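Local atomic coordinates of (R)-specific enoyl-CoA hydratase (Aeromonas punctata, PDB entry 1IQ6), a protein that catalyses the hydration of short trans-2-enoyl-CoA thioesters with acyl chains of four to six carbons to (3R)-3-hydroxyacyl-CoA, in the pathway of polyhydroxyalkanoate synthesis. Residues 16-19 and 20-24; 87-90 and 91-94. All coordinates share one frame; numbering follows the deposited sequence.

Contact 1 of 2, residues 16-19 and 20-24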
loop_
_atom_site.group_PDB
_atom_site.type_symbol
_atom_site.label_atom_id
_atom_site.label_comp_id
_atom_site.label_asym_id
_atom_site.label_seq_id
_atom_site.Cartn_x
_atom_site.Cartn_y
_atom_site.Cartn_z
ATOM N N LYS B 16 3.570 15.804 0.589
ATOM C CA LYS B 16 3.923 15.415 1.941
ATOM C C LYS B 16 5.378 15.005 2.045
ATOM O O LYS B 16 5.962 14.520 1.084
ATOM C CB LYS B 16 3.037 14.257 2.395
ATOM C CG LYS B 16 3.283 13.849 3.828
ATOM C CD LYS B 16 2.206 12.917 4.337
ATOM C CE LYS B 16 2.421 12.637 5.811
ATOM N NZ LYS B 16 1.289 11.889 6.412
ATOM N N ARG B 17 5.953 15.206 3.227
ATOM C CA ARG B 17 7.332 14.832 3.490
ATOM C C ARG B 17 7.343 13.690 4.496
ATOM O O ARG B 17 6.810 13.824 5.599
ATOM C CB ARG B 17 8.116 16.011 4.078
ATOM C CG ARG B 17 8.518 17.076 3.086
ATOM C CD ARG B 17 9.271 18.211 3.786
ATOM N NE ARG B 17 9.616 19.283 2.858
ATOM C CZ ARG B 17 10.655 19.258 2.029
ATOM N NH1 ARG B 17 10.877 20.280 1.216
ATOM N NH2 ARG B 17 11.485 18.223 2.026
ATOM N N PHE B 18 7.927 12.562 4.115
ATOM C CA PHE B 18 8.022 11.439 5.033
ATOM C C PHE B 18 9.433 11.462 5.589
ATOM O O PHE B 18 10.390 11.148 4.880
ATOM C CB PHE B 18 7.773 10.109 4.322
ATOM C CG PHE B 18 6.343 9.894 3.914
ATOM C CD1 PHE B 18 6.002 9.788 2.571
ATOM C CD2 PHE B 18 5.340 9.774 4.872
ATOM C CE1 PHE B 18 4.680 9.561 2.184
ATOM C CE2 PHE B 18 4.017 9.549 4.494
ATOM C CZ PHE B 18 3.690 9.441 3.144
ATOM N N GLY B 19 9.550 11.863 6.851
ATOM C CA GLY B 19 10.845 11.927 7.499
ATOM C C GLY B 19 11.095 10.670 8.303
ATOM O O GLY B 19 10.305 9.728 8.259
ATOM N N ALA B 20 12.188 10.663 9.059
ATOM C CA ALA B 20 12.556 9.509 9.869
ATOM C C ALA B 20 11.450 8.983 10.783
ATOM O O ALA B 20 11.260 7.772 10.899
ATOM C CB ALA B 20 13.794 9.844 10.703
ATOM N N ALA B 21 10.725 9.884 11.436
ATOM C CA ALA B 21 9.663 9.469 12.341
ATOM C C ALA B 21 8.542 8.743 11.609
ATOM O O ALA B 21 8.025 7.734 12.090
ATOM C CB ALA B 21 9.104 10.682 13.088
ATOM N N GLU B 22 8.163 9.257 10.444
ATOM C CA GLU B 22 7.091 8.634 9.680
ATOM C C GLU B 22 7.522 7.276 9.137
ATOM O O GLU B 22 6.761 6.308 9.188
ATOM C CB GLU B 22 6.651 9.553 8.534
ATOM C CG GLU B 22 5.923 10.804 9.011
ATOM C CD GLU B 22 6.856 11.847 9.595
ATOM O OE1 GLU B 22 6.429 12.583 10.511
ATOM O OE2 GLU B 22 8.010 11.942 9.129
ATOM N N VAL B 23 8.743 7.202 8.623
ATOM C CA VAL B 23 9.252 5.944 8.096
ATOM C C VAL B 23 9.343 4.909 9.218
ATOM O O VAL B 23 9.037 3.733 9.014
ATOM C CB VAL B 23 10.628 6.144 7.428
ATOM C CG1 VAL B 23 11.207 4.798 7.004
ATOM C CG2 VAL B 23 10.479 7.057 6.212
ATOM N N ALA B 24 9.746 5.348 10.408
ATOM C CA ALA B 24 9.839 4.438 11.546
ATOM C C ALA B 24 8.453 3.922 11.933
ATOM O O ALA B 24 8.286 2.740 12.244
ATOM C CB ALA B 24 10.485 5.147 12.734
#
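E22 folds back on the start of its own helix to meet G19 and F18: its CG is anti to the carbonyl carbon, and a bend at chi2 (76°) turns the carboxylate toward the backbone N of G19. There OE2 accepts a hydrogen bond from G19 N at 2.8 Å. The bond is rather bent, with an N-H...O angle of 139°, and it uses the anti side of OE2 from somewhat out of the carboxylate plane. The same oxygen also lies 3.3 Å from G19 CA, so the carboxylate sits close against the glycine backbone. Nearer the backbone, E22 CB meets the edge of the F18 ring in its plane, 3.9 Å from F18 CD2.

The carbonyl of G19 makes the second link, to the first turn of the helix. Its O accepts the N-H of V23 at 3.0 Å in a nearly straight bond, the first i to i+4 link of helix 20-30. V23 CG2, anti to its carbonyl carbon, lies against G19 O at 3.4 Å, while V23 also packs on H37, which probably binds the (3R)-3-hydroxyacyl-CoA. The F18 side chain touches L57, L58 and L61 of helix 55-68, and L29 of the second subunit packs on both F18 and E22. A carboxylate near a helix N-terminus would probably be favoured in its charged form.

With glycine at the N-cap and E22 at N3, this is the N3-to-N-cap half of a capping box, set where strand 11-17 gives way to helix 20-30 in the hot-dog fold.

Contact 2 of 2, residues 87-90 and 91-94; sequences PVFV and GDEV
The backbone bond comes first: D92 N donates to F89 O at 3.0 Å, with an N-H...O angle of 161°, closing a type II beta turn from F89 to D92. G91 takes the third place of the turn with a positive phi of 98°, a backbone conformation at which a CB would clash with V90 O, which is why glycine suits the place.

Water-mediated bonds hold the D92 carboxylate by both oxygens. One water donates to OD1 at 2.7 Å and accepts the N-H of F89 at 2.9 Å. A second donates to OD2 and to V90 O, each at 2.7 Å. D92 CG stands anti to its carbonyl carbon, which carries the carboxylate back beside F89. The two side chains run alongside each other in the same direction, the carboxylate plane almost perpendicular to the ring (87°), and D92 OD1 lies 3.6 Å from F89 CB and 4.0 Å from F89 CD2, the latter at the ring edge.

Apolar contact lies further out along the two arms. V88 CG1 meets V94 CG1 at 3.5 Å, a close approach for two methyl carbons, and V88 CG2 is nearly as close to the same methyl. The two side chains cross at about a right angle, and L58 of helix 55-68 touches both.

Chemically, then, the turn that leads into strand 93-103 is braced by a water-bridged carboxylate, whose two bridges probably restrict its rotation, and, along its arms, by buried methyl packing.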
loop_
_atom_site.group_PDB
_atom_site.type_symbol
_atom_site.label_atom_id
_atom_site.label_comp_id
_atom_site.label_asym_id
_atom_site.label_seq_id
_atom_site.Cartn_x
_atom_site.Cartn_y
_atom_site.Cartn_z
ATOM N N PRO B 87 13.448 5.985 -6.401
ATOM C CA PRO B 87 13.425 6.065 -4.945
ATOM C C PRO B 87 13.113 7.464 -4.436
ATOM O O PRO B 87 13.352 8.463 -5.114
ATOM C CB PRO B 87 14.832 5.631 -4.568
ATOM C CG PRO B 87 15.650 6.266 -5.660
ATOM C CD PRO B 87 14.833 5.960 -6.909
ATOM N N VAL B 88 12.545 7.517 -3.241
ATOM C CA VAL B 88 12.247 8.772 -2.578
ATOM C C VAL B 88 13.103 8.721 -1.318
ATOM O O VAL B 88 13.012 7.779 -0.532
ATOM C CB VAL B 88 10.766 8.880 -2.182
ATOM C CG1 VAL B 88 10.572 10.054 -1.233
ATOM C CG2 VAL B 88 9.912 9.070 -3.431
ATOM N N PHE B 89 13.948 9.724 -1.128
ATOM C CA PHE B 89 14.819 9.737 0.037
ATOM C C PHE B 89 14.123 10.285 1.271
ATOM O O PHE B 89 13.309 11.200 1.185
ATOM C CB PHE B 89 16.083 10.522 -0.304
ATOM C CG PHE B 89 16.870 9.897 -1.415
ATOM C CD1 PHE B 89 17.493 8.669 -1.226
ATOM C CD2 PHE B 89 16.919 10.485 -2.674
ATOM C CE1 PHE B 89 18.151 8.033 -2.275
ATOM C CE2 PHE B 89 17.574 9.856 -3.731
ATOM C CZ PHE B 89 18.190 8.625 -3.528
ATOM N N VAL B 90 14.428 9.693 2.422
ATOM C CA VAL B 90 13.811 10.115 3.666
ATOM C C VAL B 90 14.000 11.609 3.888
ATOM O O VAL B 90 15.114 12.133 3.776
ATOM C CB VAL B 90 14.391 9.334 4.871
ATOM C CG1 VAL B 90 13.693 9.757 6.157
ATOM C CG2 VAL B 90 14.221 7.840 4.648
ATOM N N GLY B 91 12.902 12.289 4.193
ATOM C CA GLY B 91 12.960 13.717 4.431
ATOM C C GLY B 91 12.557 14.553 3.234
ATOM O O GLY B 91 12.198 15.718 3.390
ATOM N N ASP B 92 12.607 13.969 2.041
ATOM C CA ASP B 92 12.238 14.702 0.836
ATOM C C ASP B 92 10.730 14.728 0.654
ATOM O O ASP B 92 10.016 13.855 1.144
ATOM C CB ASP B 92 12.894 14.075 -0.397
ATOM C CG ASP B 92 14.384 14.352 -0.471
ATOM O OD1 ASP B 92 15.051 13.793 -1.365
ATOM O OD2 ASP B 92 14.889 15.137 0.361
ATOM N N GLU B 93 10.249 15.750 -0.041
ATOM C CA GLU B 93 8.822 15.889 -0.293
ATOM C C GLU B 93 8.419 15.137 -1.558
ATOM O O GLU B 93 9.234 14.926 -2.455
ATOM C CB GLU B 93 8.466 17.374 -0.436
ATOM C CG GLU B 93 7.024 17.656 -0.825
ATOM C CD GLU B 93 6.746 19.141 -0.982
ATOM O OE1 GLU B 93 6.388 19.797 0.019
ATOM O OE2 GLU B 93 6.901 19.655 -2.109
ATOM N N VAL B 94 7.166 14.697 -1.594
ATOM C CA VAL B 94 6.617 14.028 -2.767
ATOM C C VAL B 94 5.246 14.627 -3.031
ATOM O O VAL B 94 4.657 15.280 -2.165
ATOM C CB VAL B 94 6.425 12.504 -2.568
ATOM C CG1 VAL B 94 7.757 11.850 -2.268
ATOM C CG2 VAL B 94 5.408 12.236 -1.468
HETATM O O HOH W 1 13.696 12.022 -2.911
HETATM O O HOH W 2 15.947 14.485 2.731
#

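Coming from the N terminus, the chain leaves strand 11-17 and turns at contact 1 into helix 20-30; much later, after strand 76-84, contact 2 makes the tight turn into strand 93-103. Contact 1 closes only the start of a helix and contact 2 only a beta turn; the two follow in series without nesting or crossing. In space their centres are about 9 Å apart, in keeping with strands 11-17 and 93-103 being antiparallel neighbours. G91 joins them: its N lies 2.8 Å from F18 O and its O 2.9 Å from R17 NH2, both probable hydrogen bonds. V90 CG1 packs on A20 N. Both contacts also rest on helix 55-68, tying sheet edge, cap and turn together.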